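Local coordinates for putative mandelate racemase (Bordetella bronchiseptica, PDB 3OZY), which is of unknown function but belongs to the enolase superfamily, binds magnesium and m-xylarate, and probably acts on acid-sugar-like substrates, at residues I74-D77 / N82-W85; Q154-L159 / R189-A194. All blocks are in the same frame, centred on the assembly; numbering follows the deposited sequence.

Contact 1 (74-77 with 82-85) and contact 2 (154-159 with 189-194) sit on opposite sides of the chain's centre, about 49 Å apart between their centres. Contact 1 is in the N-terminal domain and joins a loop to the helix that follows it. Contact 2 is in the barrel domain and joins two helices, with a strand between them in sequence. Both are partly buried, with a leucine on the inner side and polar groups nearer the surface. They differ in how the polar groups meet. In contact 1 a water links a glutamate to a tyrosine. In contact 2 an arginine binds an aspartate directly.

Contact 1: residues I74-D77 / N82-W85; sequences IGED and NYLW
Glu76 lays its aliphatic part against the side chain of Leu84, and the two chains lie alongside, pointing opposite ways. Glu76 CG lies 3.8 Å from Leu84 CD2, and Glu76 CB is equally near that methyl. The other methyl, Leu84 CD1, packs against the backbone at Asp77 O, 3.6 Å away. Leu84 is buried and also touches Leu114 on helix 102-122.

The far end of Glu76 meets Tyr83. The glutamate chain bends at chi2 (-82°), which turns its carboxylate to the edge of the tyrosine ring. Both carboxylate oxygens lie near the ring plane, beside Tyr83 CE2, and Glu76 OE1 is 3.7 Å from that atom. The carboxylate and ring planes are 48° apart. Tyr83 has CG anti to its backbone N (chi1 169°), and its hydroxyl ends near Glu76 OE2, too far for a direct bond. One water spans the gap. It donates to Glu76 OE2 at 2.6 Å and lies 2.6 Å from Tyr83 OH. Glu76 OE2 also forms a salt bridge with Lys87, one turn after Tyr83 on helix 81-97. Tyr83 packs on Met387 of the second subunit.

The contact folds the loop between helices 58-73 and 81-97 back onto the second helix. Its chemistry is split: the leucine side is apolar, while the carboxylate is held by a lysine and a water, which probably favours its charged form.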
loop_
_atom_site.group_PDB
_atom_site.type_symbol
_atom_site.label_atom_id
_atom_site.label_comp_id
_atom_site.label_asym_id
_atom_site.label_seq_id
_atom_site.Cartn_x
_atom_site.Cartn_y
_atom_site.Cartn_z
ATOM N N ILE A 74 20.208 -8.605 8.245
ATOM C CA ILE A 74 21.537 -9.211 8.243
ATOM C C ILE A 74 22.284 -8.858 9.523
ATOM O O ILE A 74 22.380 -7.686 9.891
ATOM C CB ILE A 74 22.376 -8.768 7.036
ATOM C CG1 ILE A 74 21.603 -8.986 5.734
ATOM C CG2 ILE A 74 23.716 -9.517 7.018
ATOM C CD1 ILE A 74 21.096 -10.396 5.554
ATOM N N GLY A 75 22.784 -9.878 10.212
ATOM C CA GLY A 75 23.539 -9.674 11.437
ATOM C C GLY A 75 22.688 -9.727 12.693
ATOM O O GLY A 75 23.209 -9.717 13.809
ATOM N N GLU A 76 21.371 -9.778 12.517
ATOM C CA GLU A 76 20.453 -9.790 13.651
ATOM C C GLU A 76 20.163 -11.197 14.160
ATOM O O GLU A 76 20.187 -12.161 13.403
ATOM C CB GLU A 76 19.130 -9.117 13.270
ATOM C CG GLU A 76 19.232 -7.615 13.038
ATOM C CD GLU A 76 19.184 -6.815 14.326
ATOM O OE1 GLU A 76 18.944 -7.422 15.394
ATOM O OE2 GLU A 76 19.377 -5.579 14.271
ATOM N N ASP A 77 19.865 -11.296 15.450
ATOM C CA ASP A 77 19.374 -12.531 16.044
ATOM C C ASP A 77 17.945 -12.804 15.536
ATOM O O ASP A 77 17.032 -12.027 15.805
ATOM C CB ASP A 77 19.380 -12.370 17.565
ATOM C CG ASP A 77 18.948 -13.617 18.298
ATOM O OD1 ASP A 77 18.463 -14.569 17.658
ATOM O OD2 ASP A 77 19.095 -13.640 19.541
ATOM N N ASN A 82 9.564 -10.339 17.085
ATOM C CA ASN A 82 8.797 -9.135 17.392
ATOM C C ASN A 82 9.585 -7.848 17.148
ATOM O O ASN A 82 9.092 -6.915 16.494
ATOM C CB ASN A 82 8.269 -9.203 18.822
ATOM C CG ASN A 82 7.200 -10.260 18.978
ATOM O OD1 ASN A 82 6.209 -10.256 18.248
ATOM N ND2 ASN A 82 7.389 -11.171 19.919
ATOM N N TYR A 83 10.815 -7.803 17.655
ATOM C CA TYR A 83 11.684 -6.666 17.391
ATOM C C TYR A 83 11.868 -6.455 15.889
ATOM O O TYR A 83 11.749 -5.338 15.389
ATOM C CB TYR A 83 13.044 -6.873 18.069
ATOM C CG TYR A 83 14.087 -5.871 17.636
ATOM C CD1 TYR A 83 13.999 -4.541 18.026
ATOM C CD2 TYR A 83 15.162 -6.249 16.839
ATOM C CE1 TYR A 83 14.940 -3.613 17.629
ATOM C CE2 TYR A 83 16.120 -5.321 16.442
ATOM C CZ TYR A 83 15.998 -4.008 16.839
ATOM O OH TYR A 83 16.934 -3.074 16.450
ATOM N N LEU A 84 12.154 -7.534 15.167
ATOM C CA LEU A 84 12.474 -7.414 13.745
ATOM C C LEU A 84 11.290 -6.948 12.898
ATOM O O LEU A 84 11.479 -6.218 11.914
ATOM C CB LEU A 84 13.051 -8.726 13.209
ATOM C CG LEU A 84 14.424 -9.068 13.794
ATOM C CD1 LEU A 84 14.834 -10.475 13.390
ATOM C CD2 LEU A 84 15.480 -8.053 13.363
ATOM N N TRP A 85 10.073 -7.330 13.288
ATOM C CA TRP A 85 8.884 -6.870 12.570
ATOM C C TRP A 85 8.842 -5.350 12.591
ATOM O O TRP A 85 8.665 -4.690 11.565
ATOM C CB TRP A 85 7.604 -7.434 13.201
ATOM C CG TRP A 85 6.417 -7.298 12.286
ATOM C CD1 TRP A 85 5.935 -8.249 11.428
ATOM C CD2 TRP A 85 5.594 -6.134 12.099
ATOM N NE1 TRP A 85 4.861 -7.755 10.733
ATOM C CE2 TRP A 85 4.627 -6.462 11.125
ATOM C CE3 TRP A 85 5.567 -4.856 12.674
ATOM C CZ2 TRP A 85 3.653 -5.560 10.703
ATOM C CZ3 TRP A 85 4.589 -3.954 12.251
ATOM C CH2 TRP A 85 3.648 -4.315 11.274
HETATM O O HOH W 1 19.429 -3.741 16.075
#

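Contact 2: residues Q154-L159 / R189-A194; sequences QAADEL and RQRVGA
Arg191 and Asp157 form a salt bridge in which two guanidinium nitrogens share one oxygen. Arg191 is modelled in two conformers; this bridge and its contact with Ala156 belong to the one described. Arg191 NH1 donates to Asp157 OD1 at 2.8 Å, using the anti lone pair of that oxygen, with an N-H...O angle of 151°. Arg191 NH2 reaches the same Asp157 OD1 at 3.0 Å, but from above the carboxylate plane and with a more bent bond (138°). The oxygen lies close to the guanidinium plane, while the carboxylate is turned 52° from it.

Bends at chi2 and chi3 carry the arginine over Ala156. Ala156 CB covers part of one guanidinium face, near its rim, 3.7 Å from Arg191 CZ. Asp157 OD1 lies at the edge of the group.

Further along, Leu159 and Val192 cross at about a right angle. Leu159 CD2 touches Val192 CG1 at 3.5 Å.

The contact packs neighbouring helices 152-164 and 178-192 side by side on the outside of the beta-alpha barrel. Leu159 continues inward to Met188 of the second helix, and to Ile146 and Ile198 on strands 139-146 and 197-201.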
loop_
_atom_site.group_PDB
_atom_site.type_symbol
_atom_site.label_atom_id
_atom_site.label_comp_id
_atom_site.label_asym_id
_atom_site.label_seq_id
_atom_site.Cartn_x
_atom_site.Cartn_y
_atom_site.Cartn_z
ATOM N N GLN A 154 -23.638 -26.846 -14.235
ATOM C CA GLN A 154 -22.201 -27.081 -14.115
ATOM C C GLN A 154 -21.665 -26.643 -12.752
ATOM O O GLN A 154 -20.828 -27.319 -12.167
ATOM C CB GLN A 154 -21.449 -26.364 -15.235
ATOM C CG GLN A 154 -21.743 -26.950 -16.610
ATOM C CD GLN A 154 -21.347 -26.023 -17.727
ATOM O OE1 GLN A 154 -20.758 -24.968 -17.498
ATOM N NE2 GLN A 154 -21.667 -26.409 -18.966
ATOM N N ALA A 155 -22.149 -25.510 -12.254
ATOM C CA ALA A 155 -21.751 -25.043 -10.927
ATOM C C ALA A 155 -22.196 -26.051 -9.871
ATOM O O ALA A 155 -21.448 -26.391 -8.955
ATOM C CB ALA A 155 -22.335 -23.655 -10.643
ATOM N N ALA A 156 -23.418 -26.560 -10.017
ATOM C CA ALA A 156 -23.923 -27.577 -9.107
ATOM C C ALA A 156 -23.111 -28.867 -9.203
ATOM O O ALA A 156 -22.790 -29.476 -8.189
ATOM C CB ALA A 156 -25.413 -27.841 -9.358
ATOM N N ASP A 157 -22.779 -29.276 -10.427
ATOM C CA ASP A 157 -21.952 -30.468 -10.641
ATOM C C ASP A 157 -20.603 -30.310 -9.952
ATOM O O ASP A 157 -20.122 -31.225 -9.287
ATOM C CB ASP A 157 -21.703 -30.711 -12.135
ATOM C CG ASP A 157 -22.898 -31.318 -12.855
ATOM O OD1 ASP A 157 -23.840 -31.812 -12.194
ATOM O OD2 ASP A 157 -22.883 -31.296 -14.104
ATOM N N GLU A 158 -19.975 -29.148 -10.124
ATOM C CA GLU A 158 -18.663 -28.961 -9.525
ATOM C C GLU A 158 -18.752 -28.984 -7.996
ATOM O O GLU A 158 -17.916 -29.603 -7.332
ATOM C CB GLU A 158 -17.962 -27.695 -10.021
ATOM C CG GLU A 158 -16.555 -27.642 -9.463
ATOM C CD GLU A 158 -15.673 -26.555 -10.031
ATOM O OE1 GLU A 158 -16.066 -25.871 -11.004
ATOM O OE2 GLU A 158 -14.555 -26.412 -9.473
ATOM N N LEU A 159 -19.773 -28.335 -7.436
ATOM C CA LEU A 159 -19.959 -28.370 -5.988
ATOM C C LEU A 159 -20.134 -29.795 -5.490
ATOM O O LEU A 159 -19.485 -30.214 -4.527
ATOM C CB LEU A 159 -21.159 -27.522 -5.566
ATOM C CG LEU A 159 -21.460 -27.535 -4.068
ATOM C CD1 LEU A 159 -20.259 -27.020 -3.271
ATOM C CD2 LEU A 159 -22.707 -26.707 -3.769
ATOM N N ARG A 189 -27.433 -24.928 -4.226
ATOM C CA ARG A 189 -28.126 -25.228 -2.977
ATOM C C ARG A 189 -29.114 -26.381 -3.145
ATOM O O ARG A 189 -29.203 -27.266 -2.294
ATOM C CB ARG A 189 -28.835 -23.981 -2.445
ATOM C CG ARG A 189 -29.707 -24.240 -1.227
ATOM C CD ARG A 189 -28.907 -24.782 -0.055
ATOM N NE ARG A 189 -28.041 -23.753 0.514
ATOM C CZ ARG A 189 -26.923 -23.995 1.189
ATOM N NH1 ARG A 189 -26.506 -25.242 1.387
ATOM N NH2 ARG A 189 -26.219 -22.982 1.678
ATOM N N GLN A 190 -29.847 -26.377 -4.252
ATOM C CA GLN A 190 -30.803 -27.450 -4.504
ATOM C C GLN A 190 -30.098 -28.799 -4.605
ATOM O O GLN A 190 -30.591 -29.814 -4.113
ATOM C CB GLN A 190 -31.592 -27.166 -5.777
ATOM C CG GLN A 190 -32.681 -28.189 -6.056
ATOM C CD GLN A 190 -33.562 -27.796 -7.225
ATOM O OE1 GLN A 190 -33.087 -27.234 -8.213
ATOM N NE2 GLN A 190 -34.853 -28.091 -7.120
ATOM N N ARG A 191 -28.932 -28.805 -5.238
ATOM C CA ARG A 191 -28.195 -30.044 -5.453
ATOM C C ARG A 191 -27.674 -30.663 -4.152
ATOM O O ARG A 191 -27.805 -31.869 -3.933
ATOM C CB ARG A 191 -27.038 -29.811 -6.435
ATOM C CG ARG A 191 -26.226 -31.062 -6.761
ATOM C CD ARG A 191 -26.989 -32.010 -7.684
ATOM N NE ARG A 191 -27.171 -31.429 -9.007
ATOM C CZ ARG A 191 -26.237 -31.436 -9.954
ATOM N NH1 ARG A 191 -25.064 -32.005 -9.721
ATOM N NH2 ARG A 191 -26.473 -30.871 -11.126
ATOM N N VAL A 192 -27.089 -29.845 -3.280
ATOM C CA VAL A 192 -26.418 -30.384 -2.099
ATOM C C VAL A 192 -27.229 -30.405 -0.807
ATOM O O VAL A 192 -26.865 -31.099 0.140
ATOM C CB VAL A 192 -25.055 -29.692 -1.843
ATOM C CG1 VAL A 192 -24.162 -29.854 -3.060
ATOM C CG2 VAL A 192 -25.243 -28.222 -1.481
ATOM N N GLY A 193 -28.314 -29.640 -0.765
ATOM C CA GLY A 193 -29.119 -29.558 0.435
ATOM C C GLY A 193 -28.527 -28.607 1.459
ATOM O O GLY A 193 -27.575 -27.873 1.175
ATOM N N ALA A 194 -29.074 -28.639 2.668
ATOM C CA ALA A 194 -28.747 -27.642 3.686
ATOM C C ALA A 194 -27.452 -27.878 4.474
ATOM O O ALA A 194 -26.970 -26.970 5.155
ATOM C CB ALA A 194 -29.926 -27.474 4.650
#